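Local atomic coordinates of tyrosinase (Aspergillus oryzae, PDB entry 6JU8), a protein that probably uses a copper centre and molecular oxygen to oxidise L-tyrosine and L-dopa to L-dopaquinone, a step of melanin biosynthesis. Residues P171-V174 against T175-M178; E48-T51 against V52-R56. The protein carries 1 engineered substitution. One frame throughout, in Å; residues are numbered along the deposited sequence. Where two conformers were deposited one is given.

In the fold
Both contacts are local, each formed within one continuous run of chain, and both lie away from the two copper ions. Contact 2 comes first, on the C-terminal part of helix 41-55; contact 1 follows more than a hundred residues later, in the loop between helix 135-144 and strand 178-182. Their centres are about 17 Å apart and their nearest atoms about 8 Å apart, so they do not touch. The loop region 195-197 links them: Asn195 bonds to contact 1, Pro196 to contact 2, and Leu197 packs against both. Contact 2 leans on helix 103-129, which carries the copper ligand His107, whereas contact 1 reaches helix 371-389 and the second subunit.

Contact 1 (P171-V174 against T175-M178)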
# COMPACT_ATOMS: atom_id res chain seq x y z
N PRO A 171 -6.20 3.94 12.28
CA PRO A 171 -7.66 3.94 12.09
C PRO A 171 -8.09 3.10 10.89
O PRO A 171 -7.47 3.12 9.82
CB PRO A 171 -7.97 5.41 11.76
CG PRO A 171 -6.88 6.16 12.45
CD PRO A 171 -5.63 5.30 12.30
N ILE A 172 -9.23 2.43 11.08
CA ILE A 172 -9.86 1.72 9.96
C ILE A 172 -9.87 2.59 8.71
O ILE A 172 -9.43 2.20 7.62
CB ILE A 172 -11.30 1.29 10.31
CG1 ILE A 172 -11.36 0.33 11.51
CG2 ILE A 172 -11.97 0.67 9.11
CD1 ILE A 172 -12.73 0.25 12.16
N LEU A 173 -10.43 3.79 8.88
CA LEU A 173 -10.72 4.60 7.69
C LEU A 173 -9.43 5.04 7.03
O LEU A 173 -9.37 5.23 5.82
CB LEU A 173 -11.62 5.77 8.13
CG LEU A 173 -12.07 6.73 7.04
CD1 LEU A 173 -12.84 5.99 5.95
CD2 LEU A 173 -12.96 7.82 7.64
N VAL A 174 -8.35 5.23 7.81
CA VAL A 174 -7.08 5.66 7.21
C VAL A 174 -6.51 4.60 6.28
O VAL A 174 -5.74 4.92 5.36
CB VAL A 174 -6.13 6.04 8.36
CG1 VAL A 174 -4.67 5.94 8.01
CG2 VAL A 174 -6.44 7.45 8.88
N THR A 175 -6.88 3.33 6.50
CA THR A 175 -6.28 2.24 5.74
C THR A 175 -7.11 1.87 4.51
O THR A 175 -6.73 0.93 3.83
CB THR A 175 -6.06 0.98 6.60
OG1 THR A 175 -7.31 0.41 7.03
CG2 THR A 175 -5.23 1.34 7.83
N MET A 176 -8.18 2.60 4.23
CA MET A 176 -9.07 2.29 3.10
C MET A 176 -8.82 3.22 1.92
O MET A 176 -8.98 4.44 2.01
CB MET A 176 -10.53 2.50 3.55
CG MET A 176 -11.03 1.45 4.52
SD MET A 176 -12.55 1.93 5.35
CE MET A 176 -13.56 2.38 3.94
N PRO A 177 -8.40 2.71 0.76
CA PRO A 177 -8.18 3.61 -0.38
C PRO A 177 -9.46 4.30 -0.86
O PRO A 177 -9.40 5.43 -1.36
CB PRO A 177 -7.61 2.69 -1.45
CG PRO A 177 -7.10 1.49 -0.73
CD PRO A 177 -7.96 1.33 0.49
N MET A 178 -10.61 3.64 -0.74
CA MET A 178 -11.90 4.17 -1.19
C MET A 178 -12.90 4.16 -0.04
O MET A 178 -12.75 3.38 0.91
CB MET A 178 -12.46 3.33 -2.35
CG MET A 178 -11.51 3.16 -3.52
SD MET A 178 -11.26 4.66 -4.49
CE MET A 178 -12.86 4.79 -5.32
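Thr175 folds back onto Ile172 in a short turn of 3-10 helix, and its side chain and backbone grip the same carbonyl oxygen. OG1 of Thr175 donates to Ile172 O at 2.8 Å, while Thr175 N reaches Ile172 O at 3.0 Å. Both donors come from the same face of the carbonyl plane, the hydroxyl tilted 24° from it and the amide standing well above. What makes the double grip possible is the first torsion of Thr175: OG1 sits between its own N and carbonyl carbon (chi1 66°), turned back toward the preceding residues. The same rotation sends CG2 of Thr175 to within 3.5 Å of Pro171 O, a carbonyl that also accepts a weak bond from Thr175 N. One residue on, Met176 N closes the next turn on Leu173 O at 3.3 Å. The thioether then bends at chi3 (52°) and spans two aliphatic side chains, running alongside Ile172 but slanting across Leu173. Tyr30 of helix 26-34 touches both Ile172 and Met176, and Val250 of the second subunit packs on Ile172 and Thr175, so the turn is wedged between its own fold and the dimer partner. At the sulfur, SD of Met176 lies 4.0 Å from CG2 of Ile172 and 4.1 Å from CD1 of Leu173.

Contact 2 (E48-T51 against V52-R56); sequences EALT and VIQNR
Leu50 and Gln54 meet at a slant, the isobutyl group of one running across the extended amide arm of the other. NE2 of Gln54 comes to 3.8 Å from CG of Leu50 and is also near both methyls. Its hydrogen bond goes to Pro196 O, which anchors the amide over the leucine. Near its root the glutamine arm hugs the backbone: with CG beside its own N (chi1 -77°), CG of Gln54 passes 3.3 Å from Leu50 O. Thr51 and Asn55 behave differently, lying side by side and pointing the same way, with the methyl CG2 of Thr51 3.6 Å from ND2 of Asn55. The threonine hydroxyl is turned back along the chain and bonds to Val47 O. These pairs are i to i+4 neighbours on the last turns of the alpha-helix 41-55, held by regular backbone bonds such as Val52 N to Glu48 O at 3.1 Å and Gln54 N to Leu50 O at 2.9 Å. On the side facing helix 103-129, Ala49 packs against Ala121 and Met122. Ile53 lays its chain against the carbonyl oxygen of Ala49: CG1 of Ile53 lies beyond Ala49 O at 3.3 Å, and CD1 of Ile53 stands above the carbonyl plane, 3.4 Å from Ala49 O. That same CG1 of Ile53 sits above one face of the Arg56 guanidinium, displaced toward its rim, while NH1 of Arg56 bonds to Leu62 O.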
# COMPACT_ATOMS: atom_id res chain seq x y z
N GLU A 48 -16.49 14.63 1.71
CA GLU A 48 -16.71 15.58 0.62
C GLU A 48 -16.05 16.91 0.94
O GLU A 48 -15.45 17.51 0.04
CB GLU A 48 -18.21 15.77 0.36
CG GLU A 48 -18.92 14.52 -0.14
CD GLU A 48 -18.71 14.16 -1.59
OE1 GLU A 48 -18.00 14.88 -2.32
OE2 GLU A 48 -19.26 13.14 -2.04
N ALA A 49 -16.12 17.34 2.19
CA ALA A 49 -15.47 18.61 2.56
C ALA A 49 -13.95 18.52 2.42
O ALA A 49 -13.29 19.43 1.91
CB ALA A 49 -15.82 19.02 3.97
N LEU A 50 -13.39 17.42 2.94
CA LEU A 50 -11.92 17.34 2.89
C LEU A 50 -11.44 17.21 1.45
O LEU A 50 -10.39 17.73 1.08
CB LEU A 50 -11.40 16.19 3.75
CG LEU A 50 -9.89 16.11 3.89
CD1 LEU A 50 -9.28 17.40 4.44
CD2 LEU A 50 -9.52 14.95 4.83
N THR A 51 -12.23 16.53 0.63
CA THR A 51 -11.88 16.44 -0.79
C THR A 51 -11.83 17.83 -1.43
O THR A 51 -10.86 18.16 -2.13
CB THR A 51 -12.88 15.54 -1.55
OG1 THR A 51 -12.75 14.22 -1.00
CG2 THR A 51 -12.57 15.50 -3.02
N VAL A 52 -12.85 18.65 -1.24
CA VAL A 52 -12.84 20.02 -1.73
C VAL A 52 -11.63 20.78 -1.22
O VAL A 52 -10.93 21.43 -2.00
CB VAL A 52 -14.14 20.75 -1.31
CG1 VAL A 52 -14.02 22.25 -1.51
CG2 VAL A 52 -15.33 20.21 -2.09
N ILE A 53 -11.33 20.70 0.07
CA ILE A 53 -10.22 21.43 0.66
C ILE A 53 -8.89 20.99 0.02
O ILE A 53 -8.02 21.82 -0.29
CB ILE A 53 -10.21 21.27 2.19
CG1 ILE A 53 -11.41 22.00 2.82
CG2 ILE A 53 -8.93 21.79 2.80
CD1 ILE A 53 -11.80 21.49 4.20
N GLN A 54 -8.73 19.68 -0.21
CA GLN A 54 -7.51 19.17 -0.82
C GLN A 54 -7.38 19.60 -2.27
O GLN A 54 -6.25 19.71 -2.76
CB GLN A 54 -7.53 17.62 -0.75
CG GLN A 54 -7.19 17.16 0.67
CD GLN A 54 -7.24 15.66 0.85
OE1 GLN A 54 -7.76 14.96 -0.03
NE2 GLN A 54 -6.73 15.17 1.97
N ASN A 55 -8.48 19.84 -2.97
CA ASN A 55 -8.44 20.24 -4.38
C ASN A 55 -8.35 21.75 -4.58
O ASN A 55 -8.28 22.22 -5.72
CB ASN A 55 -9.65 19.69 -5.13
CG ASN A 55 -9.61 18.17 -5.24
OD1 ASN A 55 -8.54 17.57 -5.17
ND2 ASN A 55 -10.77 17.56 -5.41
N ARG A 56 -8.35 22.54 -3.51
CA ARG A 56 -8.20 24.00 -3.66
C ARG A 56 -6.77 24.28 -4.10
O ARG A 56 -5.87 23.52 -3.77
CB ARG A 56 -8.50 24.72 -2.35
CG ARG A 56 -9.96 24.69 -1.93
CD ARG A 56 -10.10 25.10 -0.47
NE ARG A 56 -11.48 25.15 -0.06
CZ ARG A 56 -11.97 25.39 1.14
NH1 ARG A 56 -11.13 25.58 2.14
NH2 ARG A 56 -13.29 25.42 1.35